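Local atomic coordinates of extracellular solute-binding protein, family 5 (Chelativorans sp., PDB entry 6WM6), a protein that binds EDTA and other aminopolycarboxylates in the periplasm, probably delivering them to an ABC transporter for uptake. Residues K139-R144 against C149-S154. Numbering follows the deposited sequence.
With SO4 (sulfate ion), chain D.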
# COMPACT_ATOMS: atom_id res chain seq x y z
N LYS A 139 -7.75 -21.52 -4.21
CA LYS A 139 -7.91 -22.40 -3.05
C LYS A 139 -7.10 -21.91 -1.85
O LYS A 139 -7.56 -22.05 -0.72
CB LYS A 139 -7.54 -23.85 -3.40
CG LYS A 139 -8.59 -24.52 -4.28
CD LYS A 139 -8.34 -26.01 -4.44
CE LYS A 139 -9.48 -26.62 -5.25
NZ LYS A 139 -9.38 -28.11 -5.37
N THR A 140 -5.93 -21.31 -2.08
CA THR A 140 -5.18 -20.78 -0.94
C THR A 140 -5.83 -19.53 -0.36
O THR A 140 -5.61 -19.22 0.82
CB THR A 140 -3.71 -20.45 -1.28
OG1 THR A 140 -3.62 -19.32 -2.16
CG2 THR A 140 -2.99 -21.65 -1.88
N GLN A 141 -6.59 -18.78 -1.17
CA GLN A 141 -7.09 -17.48 -0.77
C GLN A 141 -8.56 -17.46 -0.37
O GLN A 141 -9.02 -16.42 0.13
CB GLN A 141 -6.91 -16.46 -1.90
CG GLN A 141 -5.48 -16.27 -2.38
CD GLN A 141 -4.54 -15.81 -1.29
OE1 GLN A 141 -4.66 -14.69 -0.76
NE2 GLN A 141 -3.60 -16.67 -0.92
N ASN A 142 -9.31 -18.52 -0.61
CA ASN A 142 -10.78 -18.45 -0.52
C ASN A 142 -11.34 -18.76 0.86
O ASN A 142 -12.57 -18.77 1.00
CB ASN A 142 -11.45 -19.30 -1.60
CG ASN A 142 -11.31 -20.79 -1.38
OD1 ASN A 142 -11.00 -21.26 -0.28
ND2 ASN A 142 -11.57 -21.56 -2.42
N ARG A 143 -10.49 -19.03 1.85
CA ARG A 143 -10.88 -19.24 3.24
C ARG A 143 -11.54 -20.60 3.48
O ARG A 143 -11.81 -20.95 4.64
CB ARG A 143 -11.85 -18.15 3.71
CG ARG A 143 -11.33 -16.73 3.62
CD ARG A 143 -10.25 -16.47 4.65
NE ARG A 143 -9.94 -15.05 4.83
CZ ARG A 143 -8.92 -14.61 5.56
NH1 ARG A 143 -8.13 -15.49 6.17
NH2 ARG A 143 -8.68 -13.32 5.69
N ARG A 144 -11.80 -21.37 2.43
CA ARG A 144 -12.54 -22.62 2.57
C ARG A 144 -11.69 -23.85 2.29
O ARG A 144 -11.63 -24.76 3.12
CB ARG A 144 -13.75 -22.62 1.63
CG ARG A 144 -14.78 -21.57 1.97
CD ARG A 144 -16.01 -21.67 1.08
NE ARG A 144 -15.67 -21.52 -0.34
CZ ARG A 144 -15.62 -20.34 -0.97
NH1 ARG A 144 -15.83 -19.21 -0.31
NH2 ARG A 144 -15.32 -20.31 -2.25
N CYS A 149 -3.92 -22.05 5.44
CA CYS A 149 -3.06 -21.14 4.69
C CYS A 149 -3.01 -19.80 5.41
O CYS A 149 -4.06 -19.20 5.68
CB CYS A 149 -3.58 -20.94 3.27
SG CYS A 149 -3.24 -22.28 2.10
N LEU A 150 -1.80 -19.31 5.68
CA LEU A 150 -1.61 -18.10 6.48
C LEU A 150 -1.54 -16.91 5.54
O LEU A 150 -0.48 -16.37 5.24
CB LEU A 150 -0.35 -18.21 7.32
CG LEU A 150 -0.30 -19.46 8.22
CD1 LEU A 150 1.13 -19.73 8.66
CD2 LEU A 150 -1.22 -19.29 9.42
N ILE A 151 -2.72 -16.48 5.07
CA ILE A 151 -2.82 -15.46 4.03
C ILE A 151 -2.89 -14.07 4.65
O ILE A 151 -3.26 -13.90 5.82
CB ILE A 151 -3.99 -15.69 3.07
CG1 ILE A 151 -5.33 -15.30 3.72
CG2 ILE A 151 -4.03 -17.14 2.60
CD1 ILE A 151 -6.51 -15.38 2.76
N ASN A 152 -2.59 -13.06 3.84
CA ASN A 152 -2.81 -11.68 4.25
C ASN A 152 -4.30 -11.34 4.27
O ASN A 152 -4.85 -10.93 5.30
CB ASN A 152 -2.07 -10.73 3.34
CG ASN A 152 -2.31 -9.30 3.73
OD1 ASN A 152 -2.11 -8.92 4.88
ND2 ASN A 152 -2.78 -8.51 2.79
N ALA A 153 -4.98 -11.47 3.11
CA ALA A 153 -6.42 -11.23 3.06
C ALA A 153 -6.97 -11.85 1.79
O ALA A 153 -6.26 -11.98 0.80
CB ALA A 153 -6.74 -9.73 3.07
N SER A 154 -8.26 -12.16 1.81
CA SER A 154 -8.89 -12.84 0.67
C SER A 154 -9.12 -11.88 -0.49
O SER A 154 -9.00 -12.27 -1.66
CB SER A 154 -10.20 -13.48 1.09
OG SER A 154 -10.75 -14.30 0.06
S SO4 D . -10.92 -10.45 3.69
O1 SO4 D . -10.00 -11.55 4.03
O2 SO4 D . -10.40 -9.73 2.52
O3 SO4 D . -11.00 -9.48 4.78
O4 SO4 D . -12.24 -10.98 3.37
O HOH W 1 -5.91 -12.55 -1.92
O HOH W 2 -3.41 -12.59 0.66
O HOH W 3 -7.14 -11.18 6.72
O HOH W 4 -6.02 -13.83 7.47
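The C-terminal turn of helix 131-141 faces C149-S154, the loop that runs on toward strand 160-165, in this family 5 periplasmic binding protein; the CA atoms come within 5.2 Å between Q141 and S154. R143, just beyond the helix, takes a positive phi of 74°, and the C146-C149 disulfide closes the intervening loop and lays C149 SG against T140 CB (3.9 Å). T140 O lies 3.2 Å from I151 CG2, whereas Q141 O accepts a 2.7 Å hydrogen bond from S154 OG, which also receives D158 N. The Q141 chain bends at chi2 (-58°) and carries its amide across I151 CG2. Its NE2 bonds in the amide plane to T140 OG1, itself hydrogen-bonded to F137 O, and also reaches Y206 OH, while OE1 meets two waters, the first also near A153 O and the second taking the N-H of A153. With an alanine here, both waters would probably lose their partner on the helix side and a gap would open beside I151 CG2. I151 CD1 sits over the centre of one face of the R143 guanidinium, 3.7 Å above its plane. At that group's edge, two waters relay NH1 to I151 O and NH2 to N152 O. A sulfate, probably from the crystallisation liquor, joins the two segments: its O1 receives both R143 NH2, at 2.8 Å, and S154 N, at 2.9 Å and nearly straight (174°).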